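Local coordinates for response regulator receiver protein (Paraburkholderia phymatum, PDB 5TE9) that probably takes part in two-component signalling as a receiver domain that accepts a phosphoryl group on an aspartate, at residues A54-L59 with L89-A94; L59-Q64 with A68-L73; D38-L43 with V131-F136; D114-Y119 with N124-K129. All blocks are in the same frame, centred on the assembly; numbering follows the deposited sequence.

Interaction 1. Residues A54-L59 with L89-A94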
loop_
_atom_site.group_PDB
_atom_site.type_symbol
_atom_site.label_atom_id
_atom_site.label_comp_id
_atom_site.label_asym_id
_atom_site.label_seq_id
_atom_site.Cartn_x
_atom_site.Cartn_y
_atom_site.Cartn_z
ATOM N N ALA A 54 8.111 -22.747 16.841
ATOM C CA ALA A 54 8.262 -21.328 17.136
ATOM C C ALA A 54 6.992 -20.551 16.811
ATOM O O ALA A 54 6.684 -19.567 17.494
ATOM C CB ALA A 54 9.458 -20.750 16.373
ATOM N N ALA A 55 6.244 -20.976 15.788
ATOM C CA ALA A 55 5.021 -20.263 15.415
ATOM C C ALA A 55 3.978 -20.358 16.519
ATOM O O ALA A 55 3.348 -19.360 16.885
ATOM C CB ALA A 55 4.465 -20.811 14.102
ATOM N N MET A 56 3.793 -21.550 17.074
ATOM C CA MET A 56 2.875 -21.691 18.197
ATOM C C MET A 56 3.404 -20.999 19.450
ATOM O O MET A 56 2.614 -20.509 20.262
ATOM C CB MET A 56 2.612 -23.172 18.469
ATOM C CG MET A 56 2.037 -23.892 17.269
ATOM S SD MET A 56 0.621 -23.003 16.585
ATOM C CE MET A 56 -0.517 -23.083 17.973
ATOM N N GLU A 57 4.723 -20.953 19.628
ATOM C CA GLU A 57 5.285 -20.190 20.739
ATOM C C GLU A 57 4.922 -18.715 20.621
ATOM O O GLU A 57 4.638 -18.051 21.625
ATOM C CB GLU A 57 6.801 -20.368 20.769
ATOM C CG GLU A 57 7.330 -21.126 21.962
ATOM C CD GLU A 57 8.784 -21.535 21.799
ATOM O OE1 GLU A 57 9.491 -20.948 20.949
ATOM O OE2 GLU A 57 9.218 -22.457 22.526
ATOM N N PHE A 58 4.928 -18.193 19.393
ATOM C CA PHE A 58 4.544 -16.809 19.145
ATOM C C PHE A 58 3.066 -16.578 19.438
ATOM O O PHE A 58 2.708 -15.694 20.222
ATOM C CB PHE A 58 4.849 -16.458 17.697
ATOM C CG PHE A 58 4.912 -14.985 17.433
ATOM C CD1 PHE A 58 6.083 -14.280 17.667
ATOM C CD2 PHE A 58 3.805 -14.308 16.962
ATOM C CE1 PHE A 58 6.143 -12.919 17.421
ATOM C CE2 PHE A 58 3.859 -12.949 16.711
ATOM C CZ PHE A 58 5.027 -12.252 16.944
ATOM N N LEU A 59 2.192 -17.368 18.813
ATOM C CA LEU A 59 0.757 -17.191 19.000
ATOM C C LEU A 59 0.372 -17.298 20.471
ATOM O O LEU A 59 -0.299 -16.413 21.019
ATOM C CB LEU A 59 0.005 -18.218 18.155
ATOM C CG LEU A 59 0.323 -17.977 16.676
ATOM C CD1 LEU A 59 -0.252 -19.074 15.815
ATOM C CD2 LEU A 59 -0.189 -16.599 16.237
ATOM N N LEU A 89 -1.822 -24.847 11.514
ATOM C CA LEU A 89 -3.187 -24.472 11.139
ATOM C C LEU A 89 -4.228 -25.189 12.002
ATOM O O LEU A 89 -5.190 -24.571 12.474
ATOM C CB LEU A 89 -3.413 -24.788 9.664
ATOM C CG LEU A 89 -4.455 -23.970 8.917
ATOM C CD1 LEU A 89 -4.497 -22.565 9.469
ATOM C CD2 LEU A 89 -4.083 -23.929 7.454
ATOM N N GLN A 90 -4.041 -26.493 12.231
ATOM C CA GLN A 90 -5.006 -27.245 13.026
ATOM C C GLN A 90 -5.058 -26.731 14.458
ATOM O O GLN A 90 -6.134 -26.684 15.070
ATOM C CB GLN A 90 -4.663 -28.736 13.016
ATOM C CG GLN A 90 -4.715 -29.409 11.658
ATOM C CD GLN A 90 -3.954 -30.728 11.657
ATOM O OE1 GLN A 90 -2.917 -30.852 12.306
ATOM N NE2 GLN A 90 -4.476 -31.720 10.942
ATOM N N GLU A 91 -3.903 -26.360 15.020
ATOM C CA GLU A 91 -3.909 -25.854 16.388
ATOM C C GLU A 91 -4.508 -24.460 16.435
ATOM O O GLU A 91 -5.136 -24.083 17.431
ATOM C CB GLU A 91 -2.494 -25.880 16.983
ATOM C CG GLU A 91 -1.885 -27.287 17.075
ATOM C CD GLU A 91 -0.549 -27.341 17.817
ATOM O OE1 GLU A 91 -0.478 -26.830 18.957
ATOM O OE2 GLU A 91 0.427 -27.907 17.262
ATOM N N LEU A 92 -4.364 -23.706 15.344
ATOM C CA LEU A 92 -4.959 -22.380 15.240
ATOM C C LEU A 92 -6.476 -22.455 15.316
ATOM O O LEU A 92 -7.104 -21.820 16.167
ATOM C CB LEU A 92 -4.533 -21.733 13.927
ATOM C CG LEU A 92 -3.226 -20.968 13.864
ATOM C CD1 LEU A 92 -2.810 -20.850 12.415
ATOM C CD2 LEU A 92 -3.458 -19.607 14.468
ATOM N N LYS A 93 -7.082 -23.236 14.423
ATOM C CA LYS A 93 -8.536 -23.302 14.350
ATOM C C LYS A 93 -9.166 -24.019 15.541
ATOM O O LYS A 93 -10.378 -23.885 15.751
ATOM C CB LYS A 93 -8.953 -23.974 13.046
ATOM C CG LYS A 93 -8.355 -23.305 11.823
ATOM C CD LYS A 93 -8.576 -21.799 11.844
ATOM C CE LYS A 93 -8.102 -21.172 10.560
ATOM N NZ LYS A 93 -8.168 -19.702 10.662
ATOM N N ALA A 94 -8.389 -24.766 16.325
ATOM C CA ALA A 94 -8.930 -25.281 17.574
ATOM C C ALA A 94 -9.145 -24.154 18.574
ATOM O O ALA A 94 -10.176 -24.106 19.254
ATOM C CB ALA A 94 -8.003 -26.353 18.154
#

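Interaction 2. Residues L59-Q64 with A68-L73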
loop_
_atom_site.group_PDB
_atom_site.type_symbol
_atom_site.label_atom_id
_atom_site.label_comp_id
_atom_site.label_asym_id
_atom_site.label_seq_id
_atom_site.Cartn_x
_atom_site.Cartn_y
_atom_site.Cartn_z
ATOM N N LEU A 59 2.192 -17.368 18.813
ATOM C CA LEU A 59 0.757 -17.191 19.000
ATOM C C LEU A 59 0.372 -17.298 20.471
ATOM O O LEU A 59 -0.299 -16.413 21.019
ATOM C CB LEU A 59 0.005 -18.218 18.155
ATOM C CG LEU A 59 0.323 -17.977 16.676
ATOM C CD1 LEU A 59 -0.252 -19.074 15.815
ATOM C CD2 LEU A 59 -0.189 -16.599 16.237
ATOM N N ARG A 60 0.810 -18.369 21.135
ATOM C CA ARG A 60 0.485 -18.542 22.541
ATOM C C ARG A 60 1.246 -17.568 23.430
ATOM O O ARG A 60 0.921 -17.451 24.617
ATOM C CB ARG A 60 0.765 -19.992 22.954
ATOM C CG ARG A 60 0.138 -21.013 22.016
ATOM C CD ARG A 60 0.436 -22.433 22.450
ATOM N NE ARG A 60 -0.114 -23.431 21.531
ATOM C CZ ARG A 60 -1.398 -23.777 21.476
ATOM N NH1 ARG A 60 -2.278 -23.196 22.278
ATOM N NH2 ARG A 60 -1.804 -24.701 20.613
ATOM N N ARG A 61 2.238 -16.870 22.880
ATOM C CA ARG A 61 3.023 -15.879 23.613
ATOM C C ARG A 61 3.681 -16.518 24.832
ATOM O O ARG A 61 3.514 -16.076 25.969
ATOM C CB ARG A 61 2.160 -14.663 23.977
ATOM C CG ARG A 61 1.465 -14.080 22.725
ATOM C CD ARG A 61 0.655 -12.819 22.967
ATOM N NE ARG A 61 -0.597 -13.084 23.659
ATOM C CZ ARG A 61 -1.541 -12.171 23.849
ATOM N NH1 ARG A 61 -1.366 -10.943 23.386
ATOM N NH2 ARG A 61 -2.657 -12.482 24.495
ATOM N N GLU A 62 4.433 -17.586 24.568
ATOM C CA GLU A 62 5.095 -18.392 25.582
ATOM C C GLU A 62 6.600 -18.422 25.342
ATOM O O GLU A 62 7.070 -18.272 24.211
ATOM C CB GLU A 62 4.569 -19.831 25.573
ATOM C CG GLU A 62 3.063 -19.983 25.708
ATOM C CD GLU A 62 2.616 -21.424 25.481
ATOM O OE1 GLU A 62 3.329 -22.153 24.755
ATOM O OE2 GLU A 62 1.559 -21.821 26.023
ATOM N N GLY A 63 7.350 -18.642 26.413
ATOM C CA GLY A 63 8.789 -18.801 26.271
ATOM C C GLY A 63 9.447 -17.501 25.855
ATOM O O GLY A 63 9.229 -16.445 26.461
ATOM N N GLN A 64 10.269 -17.576 24.804
ATOM C CA GLN A 64 10.969 -16.390 24.320
ATOM C C GLN A 64 10.002 -15.349 23.777
ATOM O O GLN A 64 10.311 -14.153 23.778
ATOM C CB GLN A 64 11.977 -16.775 23.234
ATOM C CG GLN A 64 11.370 -16.930 21.848
ATOM C CD GLN A 64 12.267 -17.695 20.899
ATOM O OE1 GLN A 64 13.419 -18.006 21.223
ATOM N NE2 GLN A 64 11.742 -18.017 19.722
ATOM N N ALA A 68 5.101 -11.367 22.723
ATOM C CA ALA A 68 4.742 -11.191 21.328
ATOM C C ALA A 68 3.421 -10.437 21.220
ATOM O O ALA A 68 2.550 -10.570 22.081
ATOM C CB ALA A 68 4.618 -12.539 20.620
ATOM N N PRO A 69 3.250 -9.634 20.176
ATOM C CA PRO A 69 1.932 -9.061 19.893
ATOM C C PRO A 69 1.090 -10.053 19.113
ATOM O O PRO A 69 1.604 -10.834 18.314
ATOM C CB PRO A 69 2.263 -7.829 19.034
ATOM C CG PRO A 69 3.755 -7.910 18.741
ATOM C CD PRO A 69 4.235 -9.256 19.159
ATOM N N ARG A 70 -0.216 -10.033 19.369
ATOM C CA ARG A 70 -1.138 -10.790 18.535
ATOM C C ARG A 70 -0.987 -10.342 17.091
ATOM O O ARG A 70 -1.037 -9.138 16.815
ATOM C CB ARG A 70 -2.583 -10.570 18.973
ATOM C CG ARG A 70 -2.920 -11.073 20.352
ATOM C CD ARG A 70 -4.407 -10.891 20.625
ATOM N NE ARG A 70 -5.233 -11.252 19.471
ATOM C CZ ARG A 70 -5.467 -12.502 19.073
ATOM N NH1 ARG A 70 -4.923 -13.527 19.725
ATOM N NH2 ARG A 70 -6.242 -12.727 18.018
ATOM N N PRO A 71 -0.782 -11.252 16.147
ATOM C CA PRO A 71 -0.804 -10.867 14.739
ATOM C C PRO A 71 -2.229 -10.651 14.256
ATOM O O PRO A 71 -3.187 -11.205 14.800
ATOM C CB PRO A 71 -0.154 -12.062 14.029
ATOM C CG PRO A 71 -0.505 -13.209 14.894
ATOM C CD PRO A 71 -0.497 -12.684 16.324
ATOM N N GLY A 72 -2.356 -9.796 13.236
ATOM C CA GLY A 72 -3.615 -9.554 12.566
ATOM C C GLY A 72 -3.640 -10.287 11.244
ATOM O O GLY A 72 -4.688 -10.427 10.606
ATOM N N LEU A 73 -2.476 -10.786 10.837
ATOM C CA LEU A 73 -2.368 -11.619 9.650
ATOM C C LEU A 73 -1.256 -12.634 9.870
ATOM O O LEU A 73 -0.165 -12.274 10.330
ATOM C CB LEU A 73 -2.082 -10.785 8.395
ATOM C CG LEU A 73 -1.793 -11.639 7.159
ATOM C CD1 LEU A 73 -3.038 -12.490 6.724
ATOM C CD2 LEU A 73 -1.304 -10.767 6.008
#

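Interaction 3. Residues D38-L43 with V131-F136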
loop_
_atom_site.group_PDB
_atom_site.type_symbol
_atom_site.label_atom_id
_atom_site.label_comp_id
_atom_site.label_asym_id
_atom_site.label_seq_id
_atom_site.Cartn_x
_atom_site.Cartn_y
_atom_site.Cartn_z
ATOM N N ASP A 38 10.471 -3.445 3.396
ATOM C CA ASP A 38 11.411 -2.349 3.594
ATOM C C ASP A 38 11.386 -1.365 2.428
ATOM O O ASP A 38 11.207 -0.164 2.632
ATOM C CB ASP A 38 12.817 -2.906 3.787
ATOM C CG ASP A 38 13.681 -2.001 4.627
ATOM O OD1 ASP A 38 13.272 -1.715 5.772
ATOM O OD2 ASP A 38 14.762 -1.580 4.153
ATOM N N TYR A 39 11.592 -1.856 1.202
ATOM C CA TYR A 39 11.723 -0.962 0.057
ATOM C C TYR A 39 10.415 -0.237 -0.243
ATOM O O TYR A 39 10.439 0.914 -0.679
ATOM C CB TYR A 39 12.185 -1.723 -1.189
ATOM C CG TYR A 39 13.467 -2.524 -1.052
ATOM C CD1 TYR A 39 14.448 -2.173 -0.126
ATOM C CD2 TYR A 39 13.703 -3.641 -1.858
ATOM C CE1 TYR A 39 15.626 -2.909 -0.008
ATOM C CE2 TYR A 39 14.879 -4.381 -1.743
ATOM C CZ TYR A 39 15.831 -4.008 -0.817
ATOM O OH TYR A 39 16.996 -4.732 -0.697
ATOM N N TYR A 40 9.267 -0.869 -0.010
ATOM C CA TYR A 40 7.993 -0.229 -0.315
ATOM C C TYR A 40 7.340 0.412 0.900
ATOM O O TYR A 40 6.185 0.831 0.817
ATOM C CB TYR A 40 7.051 -1.223 -0.978
ATOM C CG TYR A 40 7.574 -1.617 -2.335
ATOM C CD1 TYR A 40 7.334 -0.834 -3.447
ATOM C CD2 TYR A 40 8.336 -2.740 -2.499
ATOM C CE1 TYR A 40 7.824 -1.181 -4.683
ATOM C CE2 TYR A 40 8.834 -3.094 -3.726
ATOM C CZ TYR A 40 8.572 -2.320 -4.817
ATOM O OH TYR A 40 9.077 -2.692 -6.041
ATOM N N LYS A 41 8.057 0.518 2.016
ATOM C CA LYS A 41 7.652 1.366 3.135
ATOM C C LYS A 41 6.352 0.885 3.763
ATOM O O LYS A 41 5.429 1.663 4.013
ATOM C CB LYS A 41 7.529 2.832 2.707
ATOM C CG LYS A 41 8.843 3.564 2.604
ATOM C CD LYS A 41 8.832 4.441 1.358
ATOM C CE LYS A 41 9.292 5.851 1.632
ATOM N NZ LYS A 41 8.366 6.598 2.495
ATOM N N LEU A 42 6.271 -0.418 4.004
ATOM C CA LEU A 42 5.178 -0.948 4.801
ATOM C C LEU A 42 5.499 -0.704 6.257
ATOM O O LEU A 42 6.575 -1.071 6.731
ATOM C CB LEU A 42 4.973 -2.441 4.552
ATOM C CG LEU A 42 3.885 -2.772 3.541
ATOM C CD1 LEU A 42 4.049 -4.206 3.112
ATOM C CD2 LEU A 42 2.510 -2.540 4.149
ATOM N N LEU A 43 4.580 -0.073 6.965
ATOM C CA LEU A 43 4.798 0.153 8.379
ATOM C C LEU A 43 4.428 -1.043 9.242
ATOM O O LEU A 43 4.770 -1.045 10.425
ATOM C CB LEU A 43 4.013 1.373 8.844
ATOM C CG LEU A 43 4.718 2.697 8.536
ATOM C CD1 LEU A 43 4.028 3.857 9.231
ATOM C CD2 LEU A 43 6.168 2.594 8.969
ATOM N N VAL A 131 6.654 -14.172 -1.251
ATOM C CA VAL A 131 5.771 -13.042 -1.005
ATOM C C VAL A 131 6.620 -11.790 -1.174
ATOM O O VAL A 131 7.132 -11.205 -0.221
ATOM C CB VAL A 131 5.114 -13.119 0.367
ATOM C CG1 VAL A 131 4.313 -11.828 0.632
ATOM C CG2 VAL A 131 4.233 -14.347 0.425
ATOM N N ASP A 132 6.762 -11.361 -2.425
ATOM C CA ASP A 132 7.241 -10.021 -2.715
ATOM C C ASP A 132 6.087 -9.035 -2.543
ATOM O O ASP A 132 4.983 -9.400 -2.143
ATOM C CB ASP A 132 7.834 -9.970 -4.121
ATOM C CG ASP A 132 6.776 -9.969 -5.183
ATOM O OD1 ASP A 132 6.963 -9.274 -6.205
ATOM O OD2 ASP A 132 5.739 -10.634 -4.969
ATOM N N PHE A 133 6.333 -7.763 -2.853
ATOM C CA PHE A 133 5.326 -6.741 -2.584
ATOM C C PHE A 133 4.094 -6.934 -3.458
ATOM O O PHE A 133 2.968 -6.734 -2.999
ATOM C CB PHE A 133 5.915 -5.342 -2.778
ATOM C CG PHE A 133 4.963 -4.227 -2.434
ATOM C CD1 PHE A 133 4.591 -3.999 -1.117
ATOM C CD2 PHE A 133 4.457 -3.405 -3.419
ATOM C CE1 PHE A 133 3.732 -2.969 -0.786
ATOM C CE2 PHE A 133 3.582 -2.367 -3.107
ATOM C CZ PHE A 133 3.224 -2.152 -1.783
ATOM N N THR A 134 4.286 -7.339 -4.712
ATOM C CA THR A 134 3.148 -7.610 -5.584
ATOM C C THR A 134 2.223 -8.663 -4.981
ATOM O O THR A 134 1.013 -8.438 -4.843
ATOM C CB THR A 134 3.629 -8.056 -6.960
ATOM O OG1 THR A 134 4.228 -6.948 -7.631
ATOM C CG2 THR A 134 2.456 -8.521 -7.776
ATOM N N ARG A 135 2.776 -9.825 -4.619
ATOM C CA ARG A 135 1.944 -10.874 -4.050
ATOM C C ARG A 135 1.300 -10.396 -2.760
ATOM O O ARG A 135 0.118 -10.656 -2.517
ATOM C CB ARG A 135 2.762 -12.154 -3.832
ATOM N N PHE A 136 2.041 -9.649 -1.944
ATOM C CA PHE A 136 1.449 -9.151 -0.711
ATOM C C PHE A 136 0.300 -8.204 -1.007
ATOM O O PHE A 136 -0.697 -8.176 -0.274
ATOM C CB PHE A 136 2.487 -8.454 0.147
ATOM C CG PHE A 136 1.932 -7.906 1.427
ATOM C CD1 PHE A 136 1.727 -8.732 2.521
ATOM C CD2 PHE A 136 1.610 -6.573 1.538
ATOM C CE1 PHE A 136 1.218 -8.231 3.713
ATOM C CE2 PHE A 136 1.105 -6.073 2.722
ATOM C CZ PHE A 136 0.917 -6.900 3.814
#

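Interaction 4. Residues D114-Y119 with N124-K129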
loop_
_atom_site.group_PDB
_atom_site.type_symbol
_atom_site.label_atom_id
_atom_site.label_comp_id
_atom_site.label_asym_id
_atom_site.label_seq_id
_atom_site.Cartn_x
_atom_site.Cartn_y
_atom_site.Cartn_z
ATOM N N ASP A 114 -4.179 -23.695 -7.441
ATOM C CA ASP A 114 -5.502 -24.094 -7.908
ATOM C C ASP A 114 -6.001 -25.295 -7.126
ATOM O O ASP A 114 -7.190 -25.384 -6.796
ATOM C CB ASP A 114 -5.475 -24.404 -9.406
ATOM N N VAL A 115 -5.099 -26.224 -6.805
ATOM C CA VAL A 115 -5.488 -27.395 -6.033
ATOM C C VAL A 115 -5.848 -26.996 -4.612
ATOM O O VAL A 115 -6.849 -27.456 -4.055
ATOM C CB VAL A 115 -4.366 -28.446 -6.057
ATOM C CG1 VAL A 115 -4.892 -29.781 -5.580
ATOM C CG2 VAL A 115 -3.801 -28.571 -7.452
ATOM N N ALA A 116 -5.051 -26.121 -4.007
ATOM C CA ALA A 116 -5.272 -25.773 -2.610
ATOM C C ALA A 116 -6.613 -25.077 -2.405
ATOM O O ALA A 116 -7.295 -25.319 -1.403
ATOM C CB ALA A 116 -4.129 -24.896 -2.103
ATOM N N ARG A 117 -7.016 -24.210 -3.335
ATOM C CA ARG A 117 -8.278 -23.506 -3.131
ATOM C C ARG A 117 -9.472 -24.428 -3.333
ATOM O O ARG A 117 -10.496 -24.270 -2.656
ATOM C CB ARG A 117 -8.380 -22.290 -4.050
ATOM C CG ARG A 117 -8.310 -22.555 -5.551
ATOM C CD ARG A 117 -7.824 -21.283 -6.227
ATOM N NE ARG A 117 -7.425 -20.317 -5.203
ATOM C CZ ARG A 117 -6.362 -19.526 -5.280
ATOM N NH1 ARG A 117 -6.077 -18.695 -4.281
ATOM N NH2 ARG A 117 -5.585 -19.568 -6.351
ATOM N N THR A 118 -9.353 -25.393 -4.247
ATOM C CA THR A 118 -10.414 -26.368 -4.456
ATOM C C THR A 118 -10.822 -27.047 -3.156
ATOM O O THR A 118 -12.004 -27.336 -2.963
ATOM C CB THR A 118 -9.968 -27.411 -5.476
ATOM O OG1 THR A 118 -9.355 -26.756 -6.595
ATOM C CG2 THR A 118 -11.154 -28.200 -5.960
ATOM N N TYR A 119 -9.875 -27.271 -2.235
ATOM C CA TYR A 119 -10.141 -28.083 -1.053
ATOM C C TYR A 119 -9.850 -27.437 0.298
ATOM O O TYR A 119 -10.019 -28.111 1.323
ATOM C CB TYR A 119 -9.346 -29.388 -1.132
ATOM C CG TYR A 119 -9.867 -30.316 -2.188
ATOM C CD1 TYR A 119 -11.015 -31.061 -1.971
ATOM C CD2 TYR A 119 -9.224 -30.435 -3.410
ATOM C CE1 TYR A 119 -11.504 -31.908 -2.934
ATOM C CE2 TYR A 119 -9.708 -31.283 -4.385
ATOM C CZ TYR A 119 -10.847 -32.015 -4.142
ATOM O OH TYR A 119 -11.332 -32.860 -5.112
ATOM N N ASN A 124 -9.431 -17.746 -1.352
ATOM C CA ASN A 124 -8.594 -16.553 -1.425
ATOM C C ASN A 124 -7.388 -16.616 -0.490
ATOM O O ASN A 124 -6.411 -15.888 -0.704
ATOM C CB ASN A 124 -9.443 -15.319 -1.105
ATOM C CG ASN A 124 -10.230 -15.469 0.192
ATOM O OD1 ASN A 124 -10.536 -16.585 0.620
ATOM N ND2 ASN A 124 -10.563 -14.343 0.820
ATOM N N CYS A 125 -7.426 -17.470 0.532
ATOM C CA CYS A 125 -6.386 -17.503 1.550
ATOM C C CYS A 125 -5.164 -18.303 1.106
ATOM O O CYS A 125 -4.513 -18.941 1.932
ATOM C CB CYS A 125 -6.954 -18.081 2.847
ATOM S SG CYS A 125 -8.350 -17.141 3.516
ATOM N N TYR A 126 -4.848 -18.278 -0.186
ATOM C CA TYR A 126 -3.713 -18.995 -0.747
ATOM C C TYR A 126 -3.025 -18.090 -1.753
ATOM O O TYR A 126 -3.696 -17.467 -2.582
ATOM C CB TYR A 126 -4.147 -20.291 -1.440
ATOM C CG TYR A 126 -4.829 -21.273 -0.523
ATOM C CD1 TYR A 126 -6.194 -21.196 -0.288
ATOM C CD2 TYR A 126 -4.107 -22.267 0.116
ATOM C CE1 TYR A 126 -6.819 -22.072 0.559
ATOM C CE2 TYR A 126 -4.721 -23.153 0.962
ATOM C CZ TYR A 126 -6.079 -23.052 1.180
ATOM O OH TYR A 126 -6.691 -23.937 2.030
ATOM N N ILE A 127 -1.695 -18.001 -1.671
ATOM C CA ILE A 127 -0.904 -17.317 -2.683
ATOM C C ILE A 127 0.394 -18.077 -2.868
ATOM O O ILE A 127 0.902 -18.719 -1.946
ATOM C CB ILE A 127 -0.582 -15.841 -2.365
ATOM C CG1 ILE A 127 0.284 -15.730 -1.129
ATOM C CG2 ILE A 127 -1.833 -14.994 -2.224
ATOM C CD1 ILE A 127 1.174 -14.526 -1.193
ATOM N N THR A 128 0.920 -18.004 -4.080
ATOM C CA THR A 128 2.167 -18.667 -4.390
ATOM C C THR A 128 3.322 -17.886 -3.787
ATOM O O THR A 128 3.300 -16.655 -3.724
ATOM C CB THR A 128 2.308 -18.789 -5.895
ATOM O OG1 THR A 128 1.086 -19.334 -6.406
ATOM C CG2 THR A 128 3.445 -19.719 -6.256
ATOM N N LYS A 129 4.292 -18.597 -3.294
ATOM C CA LYS A 129 5.431 -17.889 -2.761
ATOM C C LYS A 129 6.466 -17.700 -3.863
ATOM O O LYS A 129 6.430 -18.392 -4.885
ATOM C CB LYS A 129 5.999 -18.657 -1.572
ATOM C CG LYS A 129 6.925 -19.742 -1.944
ATOM C CD LYS A 129 7.582 -20.307 -0.711
ATOM C CE LYS A 129 6.820 -21.506 -0.196
ATOM N NZ LYS A 129 7.707 -22.399 0.591
#

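Interaction 1. Residues A54-L59 with L89-A94
The flat group at this contact is the carboxylate of Glu91, and Met56 meets it from above its plane: the methyl CE lies above the carboxylate plane, displaced toward the OE1 end, 3.9 Å from Glu91 OE1. Glu91 OE1 forms a salt bridge with Arg60, and OE2 has a long, weak ion pair with Lys83. With its charged end turned to these partners, the acid offers CB to the methionine, and the closest approach of the pair is between Met56 CE and Glu91 CB, at 3.6 Å. Met56 reaches that spot by folding, with successive bends at chi2 (-50°) and chi3 (-63°) that turn SD and CE toward the neighbouring helix.

The helices concerned, 52-60 and 85-94, lie side by side against one face of the parallel sheet of the CheY-like receiver fold, a five-stranded (βα)5 sandwich with strand order 2-1-3-4-5. Their backbones stay well apart, the nearest CA atoms being those of Met56 and Glu91 at 8.2 Å, so side chains alone bridge the groove. Deeper toward the sheet the contact becomes a pair of leucines. Leu59 sends its CD1 branch across to Leu92 CD2 at 3.5 Å, and the two side chains cross at about a right angle, branch end against branch end. Both also rest on Ile74 of strand 71-76 beneath them, while Leu59 touches Leu21 of strand 19-23 and Leu92 touches Leu98 in the following loop.

Interaction 2. Residues L59-Q64 with A68-L73
Arg61 and Leu59 meet Ala68, Arg70 and Pro71 where helix 52-60 ends in a Schellman motif, Arg61 itself being the residue of positive phi, and the chain doubles back into strand 71-76 of the receiver fold. The tight half lies inside. Leu59 turns its second branch to the proline ring, CD2 sitting 3.7 Å from Pro71 CG and 3.9 Å from Pro71 CD, with the two side chains about perpendicular. Leu21 of strand 19-23 touches both residues, tying this apolar end of the contact to the sheet.

The outer half is built of long polar chains with exposed ends. Arg61 runs along Ala68, its CD coming to 3.1 Å from Ala68 O, which lies at the edge of the guanidinium, near its plane; CG passes Ala68 CB at 4.1 Å. A bend at chi3 (-74°) then lifts the guanidinium toward Arg70. The two guanidinium planes stand 81° apart, and their like charges keep a distance, Arg61 NH2 being 5.4 Å from Arg70 NH1. What touches instead is hydrocarbon: Arg70 CG lies over one face of the Arg61 guanidinium, 3.4 Å from Arg61 NH1.

Interaction 3. Residues D38-L43 with V131-F136
The helix that brings Phe133 against Tyr40 starts with a cap: Arg135 N donates to Asp132 OD2 over 3.1 Å, almost straight at 170°, which makes Asp132 the N-cap of helix 133-142. Just inside this first turn, Phe133 holds its ring anti to the backbone N (chi1 -176°), and there it forms an offset stack with Tyr40, centroids 4.4 Å apart and planes tilted by only 7°. The offset places Tyr40 CB over the centre of the Phe133 ring, a CH-pi contact of 3.7 Å from that carbon to the centroid.

Leu42 fills the angle between the two phenylalanines. Its CD1 approaches the edge of the Phe133 ring, 4.1 Å from Phe133 CE1, and presses closer on the other ring, 3.5 Å from Phe136 CE2. The turn that sets Tyr40 and Leu42 on the same side is a Schellman motif ending helix 27-39, with Lys41 at positive phi; the NZ and chain of Lys41 turn to the second subunit, where Trp147 offers a cation-pi contact. Val137 of that subunit packs on Tyr40. Helix 27-39 and helix 133-142 side by side on one face of the sheet are the first and last helices of the CheY-like receiver fold.

Interaction 4. Residues D114-Y119 with N124-K129
In the crossover from helix 110-119 to the edge strand 126-128 of the receiver fold, Ala116 and Arg117 close over Tyr126, which stands three residues before Lys129. That lysine makes a salt bridge with Asp77, the predicted phosphorylation site, and an aromatic residue at this spacing is a familiar feature of response regulators, where its ring is commonly coupled to activation.

Here the ring lies against the helix backbone. Ala116 C sits over the centre of one face, 4.1 Å above the plane, and Ala116 O and Arg117 N are over the same face. Ala116 CB meets the ring more closely, 3.4 Å from Tyr126 CD2 and 3.6 Å from Tyr126 CE2, so the small side chain and the peptide after it together form the floor on which the tyrosine rests.

Arg117 runs past Tyr126 in the opposite direction. Its CG takes the position between backbone N and carbonyl carbon (chi1 60°), and a bend at chi3 carries the guanidinium to the start of the strand, its plane 89° from that of the tyrosine ring. Glu113 holds NH2 in a salt bridge, probably fixing the group's rotation, while NH1 is shared between Ala123 O and the strand. Arg142 of helix 133-142 also donates to Tyr126 O. The bond across the contact is weak and bent: Arg117 NH1 to Tyr126 O, 3.2 Å with an angle of 129° at the hydrogen.

Compared as a set, interactions 1 and 3 are the buried contacts, 1 between two helices and 3 between the turn after helix 27-39 and helix 133-142, on opposite sides of the chain's centre; interaction 2 is half buried and interaction 4 is at the surface. Interactions 1 and 2 share Leu59 and helix 52-60, and the salt bridge between Glu91 and Arg60 joins them. Interactions 2 and 3 meet where Leu73 touches Phe136, and 3 and 4 where Arg135 CB packs on Ile127. The chemistry follows place: two leucines, and a methionine on the stem of a glutamate, in 1, stacked aromatics near the second subunit in 3, and arginines at the outer rims of 2 and 4, of which only 4 bonds, weakly, across.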